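Local coordinates for FYVE, RhoGEF and PH domain-containing protein 5 (Homo sapiens, PDB 3MPX), which activates the small GTPase CDC42 by exchanging its bound GDP for GTP, and mediates the activation of CDC42 that VEGF induces, at residues E29-M40 against R168-L179. Numbering follows the deposited sequence.
Sequences ELLSSEKAYVEM and RVVQRLFQYQVL
Arg172 lays its aliphatic chain across one face of the Tyr37 ring, with CG almost directly over the middle, 3.5 Å from the centroid of that ring: a CH-pi contact. With CG of Tyr37 anti to the backbone N (chi1 -177°), the ring reaches far enough for its OH to hydrogen-bond the backbone O of Val169 at 2.7 Å. A bend at chi2, over the ring itself, turns the chain on toward Glu34, so that the Arg172 side chain sits as a knob in the hole formed by Leu30, Ser33, Glu34 and Tyr37. There it forms a side-on salt bridge in which NE and NH1 of Arg172 both meet a single oxygen, OE1 of Glu34, each at 3.1 Å, with that oxygen in the guanidinium plane. The Tyr176 hydroxyl gives that same OE1 of Glu34 a third hydrogen bond, 2.6 Å long and from the syn side, while His86 takes the other carboxylate oxygen. Three donors on one buried oxygen would be expected to keep the carboxylate ionised. Segments 29-40 and 168-179, parts of helices 21-59 and 162-184, run nearly antiparallel (162°) in the all-helical DH domain, the RhoGEF module that works on CDC42; helix 66-98 covers the Glu34 side and helix 117-138 touches Tyr37. NH1 of Arg172 also binds OG of Ser33 at 2.9 Å, tilted out of the guanidinium plane, and Gln175 OE1 fixes NH2 from within its own helix. Leu30 CD1 bridges the edge of the Tyr176 ring and Leu179 CD1. Past Tyr37, the selenomethionine Met40 curls its CE methyl over the backbone O of Arg168, 3.4 Å away, and beside its CB.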
loop_
_atom_site.group_PDB
_atom_site.type_symbol
_atom_site.label_atom_id
_atom_site.label_comp_id
_atom_site.label_asym_id
_atom_site.label_seq_id
_atom_site.Cartn_x
_atom_site.Cartn_y
_atom_site.Cartn_z
ATOM N N GLU A 29 -14.382 1.566 9.513
ATOM C CA GLU A 29 -13.261 1.972 8.644
ATOM C C GLU A 29 -13.036 0.937 7.546
ATOM O O GLU A 29 -12.680 1.286 6.420
ATOM C CB GLU A 29 -11.965 2.161 9.454
ATOM C CG GLU A 29 -10.938 3.044 8.754
ATOM C CD GLU A 29 -9.474 2.896 9.151
ATOM O OE1 GLU A 29 -8.610 2.971 8.242
ATOM O OE2 GLU A 29 -9.184 2.733 10.360
ATOM N N LEU A 30 -13.259 -0.336 7.883
ATOM C CA LEU A 30 -13.117 -1.458 6.975
ATOM C C LEU A 30 -14.244 -1.447 5.961
ATOM O O LEU A 30 -13.968 -1.599 4.774
ATOM C CB LEU A 30 -13.090 -2.768 7.771
ATOM C CG LEU A 30 -12.815 -4.054 7.003
ATOM C CD1 LEU A 30 -11.384 -4.099 6.448
ATOM C CD2 LEU A 30 -13.167 -5.273 7.857
ATOM N N LEU A 31 -15.501 -1.216 6.410
ATOM C CA LEU A 31 -16.654 -1.154 5.508
ATOM C C LEU A 31 -16.574 0.012 4.520
ATOM O O LEU A 31 -16.774 -0.204 3.335
ATOM C CB LEU A 31 -17.973 -1.100 6.296
ATOM C CG LEU A 31 -19.312 -1.044 5.503
ATOM C CD1 LEU A 31 -19.524 -2.269 4.645
ATOM C CD2 LEU A 31 -20.476 -0.896 6.440
ATOM N N SER A 32 -16.288 1.228 4.997
ATOM C CA SER A 32 -16.225 2.429 4.162
ATOM C C SER A 32 -15.178 2.304 3.056
ATOM O O SER A 32 -15.468 2.627 1.888
ATOM C CB SER A 32 -15.985 3.676 5.013
ATOM O OG SER A 32 -15.083 3.454 6.084
ATOM N N SER A 33 -13.965 1.814 3.437
ATOM C CA SER A 33 -12.845 1.577 2.529
ATOM C C SER A 33 -13.139 0.395 1.597
ATOM O O SER A 33 -12.693 0.414 0.446
ATOM C CB SER A 33 -11.543 1.367 3.297
ATOM O OG SER A 33 -11.581 0.228 4.134
ATOM N N GLU A 34 -13.907 -0.608 2.069
ATOM C CA GLU A 34 -14.293 -1.712 1.197
ATOM C C GLU A 34 -15.215 -1.201 0.081
ATOM O O GLU A 34 -14.977 -1.556 -1.069
ATOM C CB GLU A 34 -14.940 -2.878 1.956
ATOM C CG GLU A 34 -15.055 -4.141 1.115
ATOM C CD GLU A 34 -13.770 -4.863 0.733
ATOM O OE1 GLU A 34 -12.736 -4.680 1.415
ATOM O OE2 GLU A 34 -13.810 -5.650 -0.238
ATOM N N LYS A 35 -16.225 -0.339 0.408
ATOM C CA LYS A 35 -17.149 0.272 -0.563
ATOM C C LYS A 35 -16.338 0.941 -1.670
ATOM O O LYS A 35 -16.525 0.636 -2.852
ATOM C CB LYS A 35 -18.051 1.336 0.096
ATOM C CG LYS A 35 -19.016 0.791 1.111
ATOM C CD LYS A 35 -20.092 1.784 1.478
ATOM C CE LYS A 35 -20.984 1.245 2.582
ATOM N NZ LYS A 35 -21.087 2.174 3.750
ATOM N N ALA A 36 -15.404 1.822 -1.275
ATOM C CA ALA A 36 -14.532 2.554 -2.195
ATOM C C ALA A 36 -13.705 1.631 -3.095
ATOM O O ALA A 36 -13.433 1.995 -4.243
ATOM C CB ALA A 36 -13.620 3.465 -1.410
ATOM N N TYR A 37 -13.311 0.445 -2.565
ATOM C CA TYR A 37 -12.515 -0.567 -3.244
ATOM C C TYR A 37 -13.340 -1.326 -4.277
ATOM O O TYR A 37 -12.840 -1.613 -5.372
ATOM C CB TYR A 37 -11.919 -1.530 -2.217
ATOM C CG TYR A 37 -11.004 -2.579 -2.805
ATOM C CD1 TYR A 37 -9.800 -2.222 -3.418
ATOM C CD2 TYR A 37 -11.328 -3.933 -2.737
ATOM C CE1 TYR A 37 -8.948 -3.188 -3.959
ATOM C CE2 TYR A 37 -10.473 -4.909 -3.251
ATOM C CZ TYR A 37 -9.284 -4.531 -3.860
ATOM O OH TYR A 37 -8.427 -5.483 -4.342
ATOM N N VAL A 38 -14.602 -1.644 -3.928
ATOM C CA VAL A 38 -15.558 -2.364 -4.773
ATOM C C VAL A 38 -15.973 -1.459 -5.948
ATOM O O VAL A 38 -16.059 -1.930 -7.082
ATOM C CB VAL A 38 -16.739 -2.898 -3.935
ATOM C CG1 VAL A 38 -17.878 -3.389 -4.818
ATOM C CG2 VAL A 38 -16.266 -4.012 -3.012
ATOM N N GLU A 39 -16.127 -0.148 -5.684
ATOM C CA GLU A 39 -16.416 0.896 -6.674
ATOM C C GLU A 39 -15.225 0.961 -7.661
ATOM O O GLU A 39 -15.419 1.064 -8.872
ATOM C CB GLU A 39 -16.599 2.244 -5.934
ATOM C CG GLU A 39 -16.659 3.499 -6.805
ATOM C CD GLU A 39 -18.013 3.928 -7.342
ATOM O OE1 GLU A 39 -18.060 4.972 -8.034
ATOM O OE2 GLU A 39 -19.024 3.234 -7.078
HETATM N N MSE A 40 -14.005 0.867 -7.129
HETATM C CA MSE A 40 -12.783 0.899 -7.901
HETATM C C MSE A 40 -12.638 -0.357 -8.737
HETATM O O MSE A 40 -12.252 -0.254 -9.900
HETATM C CB MSE A 40 -11.580 1.099 -6.968
HETATM C CG MSE A 40 -10.273 1.342 -7.703
HETATM SE SE MSE A 40 -9.397 -0.345 -8.150
HETATM C CE MSE A 40 -8.456 -0.642 -6.475
ATOM N N ARG A 168 -3.051 -0.798 -6.883
ATOM C CA ARG A 168 -4.208 -0.422 -6.073
ATOM C C ARG A 168 -5.106 -1.640 -5.754
ATOM O O ARG A 168 -5.702 -1.680 -4.681
ATOM C CB ARG A 168 -4.998 0.715 -6.748
ATOM C CG ARG A 168 -4.570 2.110 -6.308
ATOM C CD ARG A 168 -5.085 3.165 -7.253
ATOM N NE ARG A 168 -4.009 4.022 -7.766
ATOM C CZ ARG A 168 -4.175 4.980 -8.677
ATOM N NH1 ARG A 168 -5.378 5.219 -9.191
ATOM N NH2 ARG A 168 -3.140 5.705 -9.082
ATOM N N VAL A 169 -5.140 -2.648 -6.650
ATOM C CA VAL A 169 -5.840 -3.922 -6.457
ATOM C C VAL A 169 -5.139 -4.704 -5.325
ATOM O O VAL A 169 -5.774 -4.997 -4.319
ATOM C CB VAL A 169 -5.923 -4.724 -7.792
ATOM C CG1 VAL A 169 -6.321 -6.190 -7.585
ATOM C CG2 VAL A 169 -6.862 -4.038 -8.779
ATOM N N VAL A 170 -3.823 -4.979 -5.472
ATOM C CA VAL A 170 -2.951 -5.731 -4.552
ATOM C C VAL A 170 -2.734 -4.994 -3.200
ATOM O O VAL A 170 -2.366 -5.614 -2.205
ATOM C CB VAL A 170 -1.598 -5.998 -5.276
ATOM C CG1 VAL A 170 -0.652 -6.879 -4.452
ATOM C CG2 VAL A 170 -1.818 -6.585 -6.659
ATOM N N GLN A 171 -2.902 -3.681 -3.191
ATOM C CA GLN A 171 -2.693 -2.848 -2.015
ATOM C C GLN A 171 -3.760 -3.109 -0.901
ATOM O O GLN A 171 -3.429 -3.053 0.291
ATOM C CB GLN A 171 -2.630 -1.377 -2.470
ATOM C CG GLN A 171 -2.856 -0.320 -1.412
ATOM C CD GLN A 171 -2.958 1.025 -2.060
ATOM O OE1 GLN A 171 -1.987 1.760 -2.116
ATOM N NE2 GLN A 171 -4.122 1.355 -2.606
ATOM N N ARG A 172 -5.011 -3.446 -1.291
ATOM C CA ARG A 172 -6.083 -3.742 -0.332
ATOM C C ARG A 172 -5.676 -4.823 0.675
ATOM O O ARG A 172 -6.111 -4.784 1.833
ATOM C CB ARG A 172 -7.345 -4.201 -1.068
ATOM C CG ARG A 172 -8.613 -4.222 -0.208
ATOM C CD ARG A 172 -8.985 -2.862 0.379
ATOM N NE ARG A 172 -10.144 -2.984 1.257
ATOM C CZ ARG A 172 -10.364 -2.242 2.331
ATOM N NH1 ARG A 172 -11.457 -2.423 3.052
ATOM N NH2 ARG A 172 -9.488 -1.312 2.697
ATOM N N LEU A 173 -4.864 -5.801 0.210
ATOM C CA LEU A 173 -4.365 -6.900 1.016
ATOM C C LEU A 173 -3.499 -6.406 2.181
ATOM O O LEU A 173 -3.661 -6.898 3.290
ATOM C CB LEU A 173 -3.612 -7.904 0.126
ATOM C CG LEU A 173 -4.422 -8.576 -1.012
ATOM C CD1 LEU A 173 -3.545 -9.506 -1.824
ATOM C CD2 LEU A 173 -5.665 -9.330 -0.477
ATOM N N PHE A 174 -2.632 -5.399 1.949
ATOM C CA PHE A 174 -1.783 -4.814 3.003
ATOM C C PHE A 174 -2.638 -3.943 3.979
ATOM O O PHE A 174 -2.322 -3.845 5.168
ATOM C CB PHE A 174 -0.599 -4.036 2.396
ATOM C CG PHE A 174 0.269 -4.868 1.467
ATOM C CD1 PHE A 174 1.091 -5.877 1.966
ATOM C CD2 PHE A 174 0.289 -4.623 0.097
ATOM C CE1 PHE A 174 1.888 -6.649 1.106
ATOM C CE2 PHE A 174 1.094 -5.400 -0.762
ATOM C CZ PHE A 174 1.880 -6.415 -0.249
ATOM N N GLN A 175 -3.761 -3.392 3.474
ATOM C CA GLN A 175 -4.741 -2.627 4.221
ATOM C C GLN A 175 -5.492 -3.524 5.201
ATOM O O GLN A 175 -5.634 -3.145 6.365
ATOM C CB GLN A 175 -5.696 -1.899 3.265
ATOM C CG GLN A 175 -5.094 -0.607 2.668
ATOM C CD GLN A 175 -5.902 -0.023 1.530
ATOM O OE1 GLN A 175 -7.056 -0.384 1.284
ATOM N NE2 GLN A 175 -5.305 0.891 0.790
ATOM N N TYR A 176 -5.920 -4.737 4.772
ATOM C CA TYR A 176 -6.596 -5.683 5.673
ATOM C C TYR A 176 -5.639 -6.019 6.836
ATOM O O TYR A 176 -6.041 -5.940 7.989
ATOM C CB TYR A 176 -6.984 -6.972 4.946
ATOM C CG TYR A 176 -8.076 -6.877 3.901
ATOM C CD1 TYR A 176 -9.161 -6.018 4.070
ATOM C CD2 TYR A 176 -8.100 -7.743 2.812
ATOM C CE1 TYR A 176 -10.192 -5.961 3.133
ATOM C CE2 TYR A 176 -9.127 -7.697 1.871
ATOM C CZ TYR A 176 -10.158 -6.789 2.024
ATOM O OH TYR A 176 -11.149 -6.737 1.079
ATOM N N GLN A 177 -4.353 -6.303 6.527
ATOM C CA GLN A 177 -3.284 -6.554 7.493
ATOM C C GLN A 177 -3.175 -5.435 8.516
ATOM O O GLN A 177 -3.264 -5.722 9.703
ATOM C CB GLN A 177 -1.955 -6.734 6.771
ATOM C CG GLN A 177 -1.795 -8.136 6.193
ATOM C CD GLN A 177 -0.486 -8.381 5.474
ATOM O OE1 GLN A 177 -0.049 -9.529 5.356
ATOM N NE2 GLN A 177 0.163 -7.329 4.947
ATOM N N VAL A 178 -3.073 -4.163 8.082
ATOM C CA VAL A 178 -2.963 -3.045 9.037
ATOM C C VAL A 178 -4.274 -2.847 9.834
ATOM O O VAL A 178 -4.208 -2.688 11.051
ATOM C CB VAL A 178 -2.408 -1.694 8.470
ATOM C CG1 VAL A 178 -1.118 -1.894 7.698
ATOM C CG2 VAL A 178 -3.425 -0.944 7.623
ATOM N N LEU A 179 -5.440 -2.891 9.163
ATOM C CA LEU A 179 -6.737 -2.722 9.817
ATOM C C LEU A 179 -7.009 -3.843 10.810
ATOM O O LEU A 179 -7.417 -3.560 11.943
ATOM C CB LEU A 179 -7.885 -2.658 8.788
ATOM C CG LEU A 179 -8.181 -1.298 8.175
ATOM C CD1 LEU A 179 -8.502 -1.426 6.712
ATOM C CD2 LEU A 179 -9.350 -0.643 8.863
#